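Local structure of malate dehydrogenase (Aeropyrum pernix, 2D4A) at residues M1-G6 and D25-A30; D69-T74 and A110-T115; A147-Y152 and E201-T206. The protein catalyses the reversible oxidation of malate to oxaloacetate with either NAD or NADP as coenzyme, working as a homotetramer. One frame throughout, in Å; residues are numbered along the deposited sequence.

Contact 1: residues M1-G6 and D25-A30; sequences MITILG and DLLLIA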
loop_
_atom_site.group_PDB
_atom_site.type_symbol
_atom_site.label_atom_id
_atom_site.label_comp_id
_atom_site.label_asym_id
_atom_site.label_seq_id
_atom_site.Cartn_x
_atom_site.Cartn_y
_atom_site.Cartn_z
ATOM N N MET B 1 -17.560 -11.281 -1.209
ATOM C CA MET B 1 -17.423 -9.852 -1.435
ATOM C C MET B 1 -17.915 -8.992 -0.273
ATOM O O MET B 1 -18.484 -9.497 0.696
ATOM C CB MET B 1 -18.168 -9.441 -2.702
ATOM C CG MET B 1 -19.659 -9.650 -2.633
ATOM S SD MET B 1 -20.480 -8.625 -3.849
ATOM C CE MET B 1 -19.529 -9.005 -5.321
ATOM N N ILE B 2 -17.682 -7.685 -0.385
ATOM C CA ILE B 2 -18.092 -6.715 0.624
ATOM C C ILE B 2 -19.255 -5.890 0.086
ATOM O O ILE B 2 -19.118 -5.184 -0.923
ATOM C CB ILE B 2 -16.955 -5.729 0.965
ATOM C CG1 ILE B 2 -15.719 -6.490 1.445
ATOM C CG2 ILE B 2 -17.415 -4.750 2.026
ATOM C CD1 ILE B 2 -14.500 -5.603 1.650
ATOM N N THR B 3 -20.396 -5.963 0.763
ATOM C CA THR B 3 -21.566 -5.202 0.329
ATOM C C THR B 3 -21.754 -3.917 1.126
ATOM O O THR B 3 -21.731 -3.935 2.349
ATOM C CB THR B 3 -22.855 -6.031 0.462
ATOM O OG1 THR B 3 -22.770 -7.185 -0.383
ATOM C CG2 THR B 3 -24.056 -5.208 0.057
ATOM N N ILE B 4 -21.916 -2.798 0.430
ATOM C CA ILE B 4 -22.173 -1.537 1.112
ATOM C C ILE B 4 -23.648 -1.209 0.877
ATOM O O ILE B 4 -24.105 -1.180 -0.261
ATOM C CB ILE B 4 -21.341 -0.341 0.562
ATOM C CG1 ILE B 4 -19.848 -0.511 0.846
ATOM C CG2 ILE B 4 -21.768 0.935 1.254
ATOM C CD1 ILE B 4 -18.960 0.388 0.040
ATOM N N LEU B 5 -24.397 -0.993 1.952
ATOM C CA LEU B 5 -25.806 -0.624 1.843
ATOM C C LEU B 5 -25.891 0.869 2.097
ATOM O O LEU B 5 -25.829 1.305 3.248
ATOM C CB LEU B 5 -26.640 -1.349 2.896
ATOM C CG LEU B 5 -27.218 -2.697 2.473
ATOM C CD1 LEU B 5 -26.215 -3.391 1.589
ATOM C CD2 LEU B 5 -27.573 -3.539 3.688
ATOM N N GLY B 6 -26.032 1.666 0.968
ATOM C CA GLY B 6 -26.070 3.077 1.175
ATOM C C GLY B 6 -26.052 3.957 -0.033
ATOM O O GLY B 6 -26.988 4.731 -0.279
ATOM N N ASP B 25 -13.842 -7.859 -3.637
ATOM C CA ASP B 25 -14.754 -7.207 -4.551
ATOM C C ASP B 25 -15.772 -6.503 -3.688
ATOM O O ASP B 25 -16.001 -6.901 -2.543
ATOM C CB ASP B 25 -15.451 -8.224 -5.445
ATOM C CG ASP B 25 -14.485 -8.967 -6.331
ATOM O OD1 ASP B 25 -13.423 -8.392 -6.685
ATOM O OD2 ASP B 25 -14.792 -10.124 -6.697
ATOM N N LEU B 26 -16.370 -5.440 -4.210
ATOM C CA LEU B 26 -17.371 -4.744 -3.418
ATOM C C LEU B 26 -18.586 -4.394 -4.263
ATOM O O LEU B 26 -18.457 -3.968 -5.405
ATOM C CB LEU B 26 -16.757 -3.512 -2.727
ATOM C CG LEU B 26 -16.412 -2.225 -3.466
ATOM C CD1 LEU B 26 -15.440 -1.405 -2.635
ATOM C CD2 LEU B 26 -15.802 -2.556 -4.795
ATOM N N LEU B 27 -19.765 -4.630 -3.690
ATOM C CA LEU B 27 -21.050 -4.396 -4.348
ATOM C C LEU B 27 -21.869 -3.324 -3.622
ATOM O O LEU B 27 -22.133 -3.446 -2.427
ATOM C CB LEU B 27 -21.837 -5.714 -4.385
ATOM C CG LEU B 27 -23.209 -5.883 -5.056
ATOM C CD1 LEU B 27 -24.265 -6.161 -4.012
ATOM C CD2 LEU B 27 -23.547 -4.661 -5.887
ATOM N N LEU B 28 -22.270 -2.284 -4.354
ATOM C CA LEU B 28 -23.068 -1.187 -3.802
ATOM C C LEU B 28 -24.565 -1.386 -4.025
ATOM O O LEU B 28 -24.998 -1.634 -5.150
ATOM C CB LEU B 28 -22.704 0.147 -4.462
ATOM C CG LEU B 28 -21.439 0.943 -4.162
ATOM C CD1 LEU B 28 -21.373 1.212 -2.678
ATOM C CD2 LEU B 28 -20.217 0.191 -4.640
ATOM N N ILE B 29 -25.358 -1.255 -2.965
ATOM C CA ILE B 29 -26.807 -1.372 -3.090
ATOM C C ILE B 29 -27.499 -0.171 -2.433
ATOM O O ILE B 29 -27.129 0.248 -1.332
ATOM C CB ILE B 29 -27.343 -2.682 -2.458
ATOM C CG1 ILE B 29 -26.692 -3.893 -3.131
ATOM C CG2 ILE B 29 -28.854 -2.776 -2.643
ATOM C CD1 ILE B 29 -27.093 -5.234 -2.515
ATOM N N ALA B 30 -28.494 0.403 -3.132
ATOM C CA ALA B 30 -29.290 1.530 -2.670
ATOM C C ALA B 30 -30.625 1.513 -3.409
ATOM O O ALA B 30 -30.725 1.009 -4.527
ATOM C CB ALA B 30 -28.550 2.842 -2.917
#
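Strands 2-5 and 26-29 run parallel in register, their short axes 4.6 Å apart at the closest and inclined by 20°, with amide and carbonyl groups joining them all the way from Ile2 to Gly6. The bonding zigzags between the chains: Ile2 N donates to Asp25 O at 2.8 Å, Leu27 N returns to Ile2 O, Ile4 N takes Leu27 O, and Ile29 N reaches Ile4 O nearly along the carbonyl axis. Gly6 N closes the series on Ile29 O at 2.9 Å.

Side chains alternate across the sheet. Ile4 and Leu28 lie side by side and point the same way; Leu28 CD1 is the branch that touches, meeting Ile4 CB at 3.6 Å and Ile4 CD1 at 3.7 Å. Together with Ile2 and Leu26 they form the face covered by helix 9-21. Thr3 and Leu27 share the other face with Leu5 and Ile29, and there Thr3 CG2, anti to its backbone N (chi1 of OG1 -62°), meets Ile29 CD1 at 4.0 Å. Thr3 OG1 is hydrogen-bonded to Ser68 OG. At the N-terminal end of the pair, the Met1 chain, bent at chi3 (49°), crosses Leu27 obliquely and lays SD against Leu27 CB.

This is the first beta-alpha-beta unit of a Rossmann fold, and Gly6 begins a GxGxxG sequence whose residues probably bind NADP. The chemistry is divided accordingly: main-chain bonds fix the register, hydrocarbon on the Ile4 side seats the helix, and the strand delivers a residue without a side chain to the probable coenzyme site.

Contact 2: residues D69-T74 and A110-T115; sequences DIVLVT and AIVVIT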
loop_
_atom_site.group_PDB
_atom_site.type_symbol
_atom_site.label_atom_id
_atom_site.label_comp_id
_atom_site.label_asym_id
_atom_site.label_seq_id
_atom_site.Cartn_x
_atom_site.Cartn_y
_atom_site.Cartn_z
ATOM N N ASP B 69 -19.578 -11.893 2.928
ATOM C CA ASP B 69 -19.004 -12.195 4.215
ATOM C C ASP B 69 -19.292 -11.027 5.152
ATOM O O ASP B 69 -19.616 -11.208 6.323
ATOM C CB ASP B 69 -17.495 -12.392 4.065
ATOM C CG ASP B 69 -17.155 -13.522 3.122
ATOM O OD1 ASP B 69 -17.355 -13.359 1.889
ATOM O OD2 ASP B 69 -16.704 -14.589 3.613
ATOM N N ILE B 70 -19.183 -9.824 4.603
ATOM C CA ILE B 70 -19.395 -8.604 5.354
ATOM C C ILE B 70 -20.392 -7.679 4.677
ATOM O O ILE B 70 -20.321 -7.442 3.466
ATOM C CB ILE B 70 -18.075 -7.845 5.512
ATOM C CG1 ILE B 70 -17.019 -8.805 6.077
ATOM C CG2 ILE B 70 -18.282 -6.599 6.381
ATOM C CD1 ILE B 70 -15.606 -8.274 6.055
ATOM N N VAL B 71 -21.320 -7.163 5.475
ATOM C CA VAL B 71 -22.335 -6.227 5.007
ATOM C C VAL B 71 -22.158 -4.946 5.811
ATOM O O VAL B 71 -22.377 -4.937 7.019
ATOM C CB VAL B 71 -23.757 -6.766 5.240
ATOM C CG1 VAL B 71 -24.771 -5.671 4.936
ATOM C CG2 VAL B 71 -24.010 -7.978 4.356
ATOM N N LEU B 72 -21.753 -3.873 5.142
ATOM C CA LEU B 72 -21.543 -2.596 5.810
ATOM C C LEU B 72 -22.792 -1.721 5.687
ATOM O O LEU B 72 -23.185 -1.340 4.586
ATOM C CB LEU B 72 -20.329 -1.877 5.205
ATOM C CG LEU B 72 -18.979 -2.620 5.189
ATOM C CD1 LEU B 72 -17.922 -1.726 4.565
ATOM C CD2 LEU B 72 -18.563 -3.020 6.592
ATOM N N VAL B 73 -23.414 -1.415 6.825
ATOM C CA VAL B 73 -24.619 -0.594 6.867
ATOM C C VAL B 73 -24.280 0.868 7.171
ATOM O O VAL B 73 -23.724 1.204 8.226
ATOM C CB VAL B 73 -25.608 -1.148 7.911
ATOM C CG1 VAL B 73 -26.834 -0.254 8.015
ATOM C CG2 VAL B 73 -26.021 -2.563 7.519
ATOM N N THR B 74 -24.642 1.727 6.221
ATOM C CA THR B 74 -24.383 3.164 6.273
ATOM C C THR B 74 -25.597 3.916 5.730
ATOM O O THR B 74 -25.586 5.140 5.611
ATOM C CB THR B 74 -23.197 3.496 5.379
ATOM O OG1 THR B 74 -23.572 3.269 4.016
ATOM C CG2 THR B 74 -22.012 2.581 5.693
ATOM N N ALA B 110 -23.547 -13.559 7.159
ATOM C CA ALA B 110 -22.689 -12.372 7.076
ATOM C C ALA B 110 -22.461 -11.612 8.386
ATOM O O ALA B 110 -23.230 -11.751 9.331
ATOM C CB ALA B 110 -23.256 -11.414 6.040
ATOM N N ILE B 111 -21.362 -10.860 8.460
ATOM C CA ILE B 111 -21.053 -9.979 9.614
ATOM C C ILE B 111 -21.511 -8.562 9.198
ATOM O O ILE B 111 -21.315 -8.160 8.064
ATOM C CB ILE B 111 -19.585 -9.941 9.997
ATOM C CG1 ILE B 111 -18.998 -11.331 10.292
ATOM C CG2 ILE B 111 -19.383 -9.095 11.275
ATOM C CD1 ILE B 111 -17.511 -11.362 10.565
ATOM N N VAL B 112 -22.476 -7.954 10.091
ATOM C CA VAL B 112 -22.919 -6.611 9.749
ATOM C C VAL B 112 -22.270 -5.564 10.626
ATOM O O VAL B 112 -21.980 -5.793 11.798
ATOM C CB VAL B 112 -24.461 -6.480 9.803
ATOM C CG1 VAL B 112 -25.030 -7.465 8.855
ATOM C CG2 VAL B 112 -25.016 -6.742 11.194
ATOM N N VAL B 113 -21.938 -4.426 9.998
ATOM C CA VAL B 113 -21.279 -3.354 10.792
ATOM C C VAL B 113 -22.104 -2.081 10.552
ATOM O O VAL B 113 -22.342 -1.759 9.375
ATOM C CB VAL B 113 -19.819 -3.148 10.417
ATOM C CG1 VAL B 113 -19.152 -2.034 11.240
ATOM C CG2 VAL B 113 -18.971 -4.413 10.591
ATOM N N ILE B 114 -22.613 -1.472 11.519
ATOM C CA ILE B 114 -23.440 -0.279 11.324
ATOM C C ILE B 114 -22.646 0.991 11.623
ATOM O O ILE B 114 -21.803 0.993 12.516
ATOM C CB ILE B 114 -24.652 -0.283 12.282
ATOM C CG1 ILE B 114 -25.222 -1.704 12.408
ATOM C CG2 ILE B 114 -25.707 0.702 11.801
ATOM C CD1 ILE B 114 -25.787 -2.257 11.129
ATOM N N THR B 115 -22.904 2.057 10.865
ATOM C CA THR B 115 -22.253 3.352 11.107
ATOM C C THR B 115 -23.348 4.350 11.497
ATOM O O THR B 115 -23.098 5.316 12.208
ATOM C CB THR B 115 -21.524 3.952 9.862
ATOM O OG1 THR B 115 -22.470 4.151 8.812
ATOM C CG2 THR B 115 -20.404 3.054 9.374
#
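Another beta-alpha-beta unit of the Rossmann fold is closed here, strand 70-73 and strand 111-114 lying parallel as neighbours after helix 86-106 has made the crossover between them. Their short axes come within 4.7 Å at an angle of 17°. Ile111 N donates to Asp69 O, Val71 N to Ile111 O, Val113 N to Val71 O and Val73 N to Val113 O; two of these, from Val71 N and Val73 N, run nearly along the carbonyl axis.

The side chain of Val73 illustrates how branched side chains of paired residues pack side by side on one face of the sheet. Its CB sits beside Ile114 CD1 at 3.4 Å and also faces the backbone at Val113 O. From there CG1 stands anti to the backbone N (chi1 177°) and meets Ile114 CD1 at 3.8 Å, with Ile114 CG2 slightly farther off. The other methyl, CG2, is anti to the carbonyl carbon and reaches the same Ile114 CD1 at 3.6 Å. One methyl thus touches all three side-chain carbons of the valine, because the second torsion of Ile114 (-64°) folds CD1 toward the neighbouring strand. Met96 of helix 86-106 packs on both residues.

On the same face Val71 CB meets Val112 CG1 at 3.9 Å, with Ile103 of that helix against both. The opposite face, where Leu72 CD2 lies against Val113 CB at 4.0 Å, is covered in part by helix 223-237, whose Ile236 packs on Ile70 and Ile111. At the C-terminal ends Thr74 OG1 is hydrogen-bonded to Leu5 O in the next strand, while Thr115, probably part of the NADP site, gives its backbone N to Val73 O at 2.9 Å.

Contact 3: residues A147-Y152 and E201-T206; sequences ARMAYY and EVVSET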
loop_
_atom_site.group_PDB
_atom_site.type_symbol
_atom_site.label_atom_id
_atom_site.label_comp_id
_atom_site.label_asym_id
_atom_site.label_seq_id
_atom_site.Cartn_x
_atom_site.Cartn_y
_atom_site.Cartn_z
ATOM N N ALA B 147 -9.424 7.667 17.839
ATOM C CA ALA B 147 -8.575 8.370 16.881
ATOM C C ALA B 147 -8.689 9.886 17.047
ATOM O O ALA B 147 -7.691 10.607 16.923
ATOM C CB ALA B 147 -8.944 7.969 15.450
ATOM N N ARG B 148 -9.902 10.366 17.320
ATOM C CA ARG B 148 -10.132 11.800 17.521
ATOM C C ARG B 148 -9.455 12.256 18.821
ATOM O O ARG B 148 -8.843 13.325 18.886
ATOM C CB ARG B 148 -11.643 12.106 17.565
ATOM C CG ARG B 148 -12.325 12.154 16.198
ATOM C CD ARG B 148 -13.833 12.259 16.356
ATOM N NE ARG B 148 -14.555 12.476 15.099
ATOM C CZ ARG B 148 -15.873 12.319 14.961
ATOM N NH1 ARG B 148 -16.607 11.944 15.993
ATOM N NH2 ARG B 148 -16.470 12.539 13.800
ATOM N N MET B 149 -9.572 11.432 19.854
ATOM C CA MET B 149 -8.957 11.723 21.135
ATOM C C MET B 149 -7.461 11.817 20.889
ATOM O O MET B 149 -6.811 12.778 21.299
ATOM C CB MET B 149 -9.250 10.591 22.110
ATOM C CG MET B 149 -8.524 10.699 23.428
ATOM S SD MET B 149 -9.671 10.997 24.773
ATOM C CE MET B 149 -9.961 12.754 24.554
ATOM N N ALA B 150 -6.928 10.810 20.200
ATOM C CA ALA B 150 -5.508 10.739 19.873
ATOM C C ALA B 150 -5.046 11.946 19.060
ATOM O O ALA B 150 -3.951 12.472 19.270
ATOM C CB ALA B 150 -5.227 9.460 19.107
ATOM N N TYR B 151 -5.896 12.374 18.132
ATOM C CA TYR B 151 -5.618 13.515 17.268
ATOM C C TYR B 151 -5.500 14.817 18.063
ATOM O O TYR B 151 -4.561 15.604 17.862
ATOM C CB TYR B 151 -6.718 13.627 16.208
ATOM C CG TYR B 151 -6.634 14.861 15.341
ATOM C CD1 TYR B 151 -7.250 16.056 15.732
ATOM C CD2 TYR B 151 -5.912 14.851 14.141
ATOM C CE1 TYR B 151 -7.147 17.201 14.953
ATOM C CE2 TYR B 151 -5.805 15.998 13.358
ATOM C CZ TYR B 151 -6.424 17.162 13.774
ATOM O OH TYR B 151 -6.306 18.302 13.028
ATOM N N TYR B 152 -6.444 15.044 18.972
ATOM C CA TYR B 152 -6.417 16.258 19.781
ATOM C C TYR B 152 -5.235 16.276 20.744
ATOM O O TYR B 152 -4.587 17.306 20.899
ATOM C CB TYR B 152 -7.756 16.442 20.515
ATOM C CG TYR B 152 -8.861 16.830 19.562
ATOM C CD1 TYR B 152 -8.746 17.977 18.784
ATOM C CD2 TYR B 152 -9.961 16.006 19.354
ATOM C CE1 TYR B 152 -9.688 18.290 17.813
ATOM C CE2 TYR B 152 -10.918 16.308 18.381
ATOM C CZ TYR B 152 -10.771 17.448 17.611
ATOM O OH TYR B 152 -11.672 17.734 16.603
ATOM N N GLU B 201 -10.303 19.241 28.191
ATOM C CA GLU B 201 -10.367 20.126 27.046
ATOM C C GLU B 201 -10.416 19.215 25.816
ATOM O O GLU B 201 -11.306 19.342 24.971
ATOM C CB GLU B 201 -9.128 21.025 27.022
ATOM C CG GLU B 201 -9.333 22.387 26.375
ATOM C CD GLU B 201 -8.500 23.472 27.049
ATOM O OE1 GLU B 201 -8.690 23.696 28.268
ATOM O OE2 GLU B 201 -7.658 24.100 26.364
ATOM N N VAL B 202 -9.479 18.274 25.744
ATOM C CA VAL B 202 -9.432 17.333 24.630
ATOM C C VAL B 202 -10.668 16.414 24.626
ATOM O O VAL B 202 -11.129 15.989 23.563
ATOM C CB VAL B 202 -8.122 16.486 24.652
ATOM C CG1 VAL B 202 -7.044 17.180 23.845
ATOM C CG2 VAL B 202 -7.634 16.307 26.070
ATOM N N VAL B 203 -11.209 16.119 25.809
ATOM C CA VAL B 203 -12.404 15.275 25.906
ATOM C C VAL B 203 -13.595 16.042 25.326
ATOM O O VAL B 203 -14.526 15.439 24.790
ATOM C CB VAL B 203 -12.718 14.855 27.385
ATOM C CG1 VAL B 203 -14.035 14.096 27.451
ATOM C CG2 VAL B 203 -11.599 13.969 27.931
ATOM N N SER B 204 -13.569 17.370 25.435
ATOM C CA SER B 204 -14.646 18.190 24.882
ATOM C C SER B 204 -14.537 18.188 23.362
ATOM O O SER B 204 -15.522 17.948 22.654
ATOM C CB SER B 204 -14.565 19.629 25.394
ATOM O OG SER B 204 -14.997 19.717 26.741
ATOM N N GLU B 205 -13.328 18.464 22.873
ATOM C CA GLU B 205 -13.055 18.484 21.437
ATOM C C GLU B 205 -13.490 17.174 20.794
ATOM O O GLU B 205 -14.004 17.162 19.679
ATOM C CB GLU B 205 -11.558 18.672 21.168
ATOM C CG GLU B 205 -10.982 20.012 21.586
ATOM C CD GLU B 205 -11.541 21.192 20.805
ATOM O OE1 GLU B 205 -11.007 22.313 20.976
ATOM O OE2 GLU B 205 -12.507 21.014 20.027
ATOM N N THR B 206 -13.267 16.077 21.514
ATOM C CA THR B 206 -13.599 14.739 21.038
ATOM C C THR B 206 -15.097 14.455 21.037
ATOM O O THR B 206 -15.661 14.037 20.022
ATOM C CB THR B 206 -12.891 13.669 21.887
ATOM O OG1 THR B 206 -11.478 13.897 21.851
ATOM C CG2 THR B 206 -13.187 12.284 21.351
HETATM O O HOH W 1 -16.035 11.277 18.683
#
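The ring of Tyr152 is held between two neighbours of different kinds: over the centre of one face sits Glu205 CB in a CH-pi contact, 3.5 Å from the centroid and only 6° off the normal, while Tyr151 CD1 lies toward the rim of the opposite face. At its edge, near the ring plane, Thr206 OG1 stands 3.6 Å from Tyr152 CD2. The Tyr151 ring in turn makes an edge-to-face contact with His45 of the second subunit. A third flat group, the guanidinium of Arg148, has a water in its plane at the edge; the water accepts from Arg148 NH1 at 2.8 Å and donates to Thr206 O.

Tyr152 and Arg148 belong to helix 142-157, which here packs on helix 196-207 of the same C-terminal domain; the short segments are inclined at 133°. At the root of the side chain, Tyr152 CB meets Val202 CG1 at 3.5 Å. Met149 starts with CG anti to the backbone N (chi1 173°), then bends at its next two torsions, so that CE reaches across to Val203 CG2 at 3.9 Å and also approaches Thr206 OG1. An alanine in place of Tyr152 would remove the ring that Glu205 CB covers and would probably loosen the packing between the helices as well as the contact with Leu41 of the second subunit.

Thr206 OG1 spends its proton within its own helix, on Val202 O at 2.7 Å, a carbonyl that also accepts from Thr206 N. Direct contact between the two segments is van der Waals and CH-pi in kind, and the polar link between them runs through the water. That water ties the second helix to Arg148, which probably binds substrate and lies near the likely proton acceptor His172, so the water-mediated link ends on a probable active-site side chain.

Contacts 1 and 2 belong to one parallel sheet: strands 2-5 and 70-73 are neighbours in it, and main-chain bonds, probably Leu72 N to Thr3 O and Leu5 N to Leu72 O, join the two pairs, whose centres lie about 9 Å apart. Both are buried, and both pair regular backbone bonding with aliphatic packing. Contact 3 sits across the chain's centre in the C-terminal domain, about 27 Å from contact 2 between centres, partly buried and lying against a second subunit. There two helices replace the strands, and a CH-pi contact, aliphatic packing and a bridging water replace backbone pairing. The strand pairs carry probable coenzyme-binding residues; the helix pair carries a probable substrate-binding arginine.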